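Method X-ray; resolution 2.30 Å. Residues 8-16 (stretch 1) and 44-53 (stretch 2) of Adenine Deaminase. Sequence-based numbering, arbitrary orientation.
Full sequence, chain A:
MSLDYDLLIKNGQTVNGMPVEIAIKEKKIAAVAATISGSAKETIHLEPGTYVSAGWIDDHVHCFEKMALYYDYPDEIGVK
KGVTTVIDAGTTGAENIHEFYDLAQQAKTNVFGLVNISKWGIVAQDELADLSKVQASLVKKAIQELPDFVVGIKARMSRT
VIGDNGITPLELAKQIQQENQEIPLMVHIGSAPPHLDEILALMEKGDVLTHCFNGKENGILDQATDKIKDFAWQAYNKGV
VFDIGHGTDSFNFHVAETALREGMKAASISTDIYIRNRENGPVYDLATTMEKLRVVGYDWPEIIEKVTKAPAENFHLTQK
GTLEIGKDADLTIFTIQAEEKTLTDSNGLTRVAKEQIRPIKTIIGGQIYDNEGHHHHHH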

# COMPACT_ATOMS: atom_id res chain seq x y z
N LEU A 8 -8.74 -14.80 -21.96
CA LEU A 8 -7.69 -14.30 -22.83
C LEU A 8 -7.92 -12.81 -23.03
O LEU A 8 -9.02 -12.38 -23.36
N ILE A 9 -6.87 -12.02 -22.82
CA ILE A 9 -6.95 -10.57 -22.96
C ILE A 9 -6.03 -10.14 -24.10
O ILE A 9 -4.82 -10.36 -24.05
N LYS A 10 -6.61 -9.52 -25.12
CA LYS A 10 -5.85 -9.10 -26.30
C LYS A 10 -5.78 -7.59 -26.50
O LYS A 10 -6.57 -6.83 -25.94
N ASN A 11 -4.82 -7.19 -27.33
CA ASN A 11 -4.59 -5.80 -27.70
C ASN A 11 -4.14 -4.88 -26.57
O ASN A 11 -4.27 -3.66 -26.66
N GLY A 12 -3.58 -5.47 -25.52
CA GLY A 12 -3.11 -4.66 -24.41
C GLY A 12 -1.72 -4.10 -24.64
O GLY A 12 -1.02 -4.48 -25.59
N GLN A 13 -1.31 -3.20 -23.76
CA GLN A 13 -0.01 -2.57 -23.84
C GLN A 13 0.44 -2.23 -22.43
O GLN A 13 -0.37 -1.79 -21.62
N THR A 14 1.71 -2.44 -22.12
CA THR A 14 2.20 -2.11 -20.80
C THR A 14 2.54 -0.63 -20.78
O THR A 14 2.56 0.03 -21.82
N VAL A 15 2.79 -0.11 -19.58
CA VAL A 15 3.13 1.29 -19.39
C VAL A 15 4.47 1.64 -20.08
O VAL A 15 4.78 2.80 -20.29
N ASN A 16 5.24 0.62 -20.42
CA ASN A 16 6.53 0.83 -21.09
C ASN A 16 6.36 0.88 -22.62
O ASN A 16 7.33 1.11 -23.34
N ILE A 44 -11.23 -11.08 -24.21
CA ILE A 44 -11.45 -9.64 -24.14
C ILE A 44 -10.58 -8.94 -25.17
O ILE A 44 -9.39 -9.23 -25.29
N HIS A 45 -11.19 -8.04 -25.93
CA HIS A 45 -10.48 -7.29 -26.95
C HIS A 45 -10.44 -5.82 -26.55
O HIS A 45 -11.38 -5.07 -26.78
N LEU A 46 -9.33 -5.43 -25.93
CA LEU A 46 -9.16 -4.06 -25.47
C LEU A 46 -9.07 -3.06 -26.62
O LEU A 46 -8.70 -3.43 -27.74
N GLU A 47 -9.42 -1.81 -26.34
CA GLU A 47 -9.34 -0.76 -27.34
C GLU A 47 -7.88 -0.37 -27.49
O GLU A 47 -7.13 -0.39 -26.52
N PRO A 48 -7.46 0.00 -28.71
CA PRO A 48 -6.07 0.40 -28.92
C PRO A 48 -5.70 1.55 -27.99
O PRO A 48 -6.47 2.50 -27.84
N GLY A 49 -4.53 1.46 -27.37
CA GLY A 49 -4.09 2.51 -26.47
C GLY A 49 -4.41 2.23 -25.02
O GLY A 49 -4.15 3.05 -24.14
N THR A 50 -4.99 1.06 -24.75
CA THR A 50 -5.33 0.68 -23.39
C THR A 50 -4.13 0.01 -22.72
O THR A 50 -3.45 -0.82 -23.33
N TYR A 51 -3.86 0.39 -21.48
CA TYR A 51 -2.74 -0.17 -20.75
C TYR A 51 -3.18 -1.32 -19.85
O TYR A 51 -4.35 -1.42 -19.47
N VAL A 52 -2.22 -2.19 -19.53
CA VAL A 52 -2.46 -3.34 -18.67
C VAL A 52 -1.24 -3.54 -17.78
O VAL A 52 -0.10 -3.37 -18.23
N SER A 53 -1.47 -3.88 -16.52
CA SER A 53 -0.38 -4.12 -15.59
C SER A 53 -0.82 -5.19 -14.62
O SER A 53 -1.93 -5.70 -14.71

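Two parallel strands zip together through their backbones, and around and beyond the corner at Asn11 the contact is carried by a small apolar cluster, the asparagine side chain, a tyrosine edge and three waters. The ladder sets the register: Ile44 N donates to Leu8 O at 2.7 Å, Lys10 N to Ile44 O at 2.8 Å, and Leu46 N to Lys10 O at 3.1 Å. Side chains then sort by face. Ile9 (m, t) and Ile44 (m, t) lie on one face, paired across the bridge; Lys10 and His45 lie on the other, where Lys10 CG comes within 4.0 Å of His45 ND1 while the lysine's end leads away, its NZ bonded elsewhere in the structure.

Leu46 (m, t) has its CA-to-CB bond pointing toward the first stretch and joins its apolar atoms: its CD1 lies 3.7 Å from Ile9 CG2 and 3.8 Å from Gly12 CA. Val52 (t) comes close to the same glycine, with its CG2 3.8 Å from Gly12 CA. The space there is tight, since a CB on Gly12 would fall 2.8 Å from Val52 CG2, a clash.

At the corner, Asn11 takes a positive phi of 66° and its CA-to-CB bond points toward the second stretch, with chi1 at -139°, between wells. Its ND2 donates to Leu46 O at 3.1 Å, carrying the polar pairing on by a side chain, and sits 3.5 Å from Pro48 CG. The facing segment is a type II turn from Glu47 to Thr50. Thr50 (m) ties it together, its N and OG1 both donating to Glu47 O, at 3.1 Å and 2.7 Å respectively. Gly49, at phi 95°, suits the turn because a CB would jam against the preceding carbonyl. Water 1 links the turn to the corner, accepting from Gly49 N and donating to both Asn11 O and Thr50 O.

Beyond it, Val52 N donates to Gln13 O at 2.8 Å, and the same oxygen receives a CA-H contact from Tyr51 CA at 3.0 Å. Gln13 is fully extended through chi1 and chi2 (t, t), which carries its NE2 to 3.8 Å from Tyr51 CE1; water 2 spans the ends of these two side chains, donating to Gln13 OE1 and hydrogen bonding with Tyr51 OH. Tyr51 (m) leaves its CA sideways, but its ring comes nearer, with Thr14 O at the ring edge, 3.4 Å from Tyr51 CD1. The CA-to-CB bond of Thr14 itself points away. Water 3 closes this end, accepting from Val15 N and donating to Val52 O.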

# COMPACT_ATOMS: atom_id res chain seq x y z
CB LEU A 8 -7.73 -15.04 -24.16
CG LEU A 8 -6.55 -14.84 -25.12
CD1 LEU A 8 -5.24 -15.20 -24.41
CD2 LEU A 8 -6.76 -15.72 -26.35
CB ILE A 9 -6.53 -9.89 -21.64
CG1 ILE A 9 -7.40 -10.44 -20.50
CG2 ILE A 9 -6.70 -8.39 -21.74
CD1 ILE A 9 -6.82 -10.21 -19.13
CB LYS A 10 -6.48 -9.73 -27.55
CG LYS A 10 -7.05 -11.12 -27.34
CD LYS A 10 -6.08 -12.21 -27.75
CE LYS A 10 -5.91 -12.25 -29.27
NZ LYS A 10 -5.06 -13.41 -29.68
CB ASN A 11 -5.86 -5.24 -28.35
CG ASN A 11 -5.55 -4.36 -29.55
OD1 ASN A 11 -4.73 -4.73 -30.40
ND2 ASN A 11 -6.21 -3.22 -29.64
CB GLN A 13 -0.12 -1.29 -24.66
CG GLN A 13 1.18 -0.53 -24.81
CD GLN A 13 0.97 0.87 -25.33
OE1 GLN A 13 1.93 1.58 -25.63
NE2 GLN A 13 -0.29 1.28 -25.43
CB THR A 14 3.47 -2.92 -20.42
OG1 THR A 14 4.58 -2.48 -21.21
CG2 THR A 14 3.23 -4.41 -20.65
CB VAL A 15 3.19 1.62 -17.87
CG1 VAL A 15 4.29 0.81 -17.21
CG2 VAL A 15 3.40 3.10 -17.64
CB ASN A 16 7.51 -0.29 -20.73
CG ASN A 16 7.99 -0.21 -19.29
OD1 ASN A 16 7.88 -1.17 -18.53
ND2 ASN A 16 8.51 0.95 -18.91
CB ILE A 44 -11.11 -9.09 -22.74
CG1 ILE A 44 -12.06 -9.69 -21.70
CG2 ILE A 44 -11.21 -7.57 -22.74
CD1 ILE A 44 -11.79 -9.22 -20.28
CB HIS A 45 -11.19 -7.46 -28.30
CG HIS A 45 -11.23 -8.88 -28.78
ND1 HIS A 45 -10.13 -9.51 -29.33
CD2 HIS A 45 -12.21 -9.81 -28.73
CE1 HIS A 45 -10.44 -10.76 -29.60
NE2 HIS A 45 -11.69 -10.98 -29.24
CB LEU A 46 -7.89 -3.96 -24.61
CG LEU A 46 -7.89 -4.89 -23.39
CD1 LEU A 46 -6.53 -4.88 -22.73
CD2 LEU A 46 -8.98 -4.47 -22.43
CB GLU A 47 -10.14 0.47 -26.90
CG GLU A 47 -11.65 0.29 -26.93
CD GLU A 47 -12.15 -0.12 -28.30
OE1 GLU A 47 -11.80 0.56 -29.29
OE2 GLU A 47 -12.89 -1.12 -28.38
CB PRO A 48 -6.06 0.81 -30.39
CG PRO A 48 -7.08 -0.10 -31.00
CD PRO A 48 -8.20 -0.03 -29.98
CB THR A 50 -6.53 -0.31 -23.36
OG1 THR A 50 -7.67 0.30 -23.98
CG2 THR A 50 -6.88 -0.66 -21.92
CB TYR A 51 -2.07 0.90 -19.88
CG TYR A 51 -1.47 2.04 -20.67
CD1 TYR A 51 -0.26 1.89 -21.34
CD2 TYR A 51 -2.11 3.28 -20.74
CE1 TYR A 51 0.30 2.94 -22.07
CE2 TYR A 51 -1.56 4.34 -21.46
CZ TYR A 51 -0.36 4.16 -22.13
OH TYR A 51 0.18 5.20 -22.86
CB VAL A 52 -2.65 -4.64 -19.48
CG1 VAL A 52 -3.13 -5.76 -18.56
CG2 VAL A 52 -3.63 -4.42 -20.62
CB SER A 53 -0.03 -2.85 -14.82
OG SER A 53 -1.02 -2.55 -13.85
O HOH W 1 -3.17 -1.03 -26.35
O HOH W 2 2.31 4.59 -24.59
O HOH W 3 1.87 -1.51 -17.30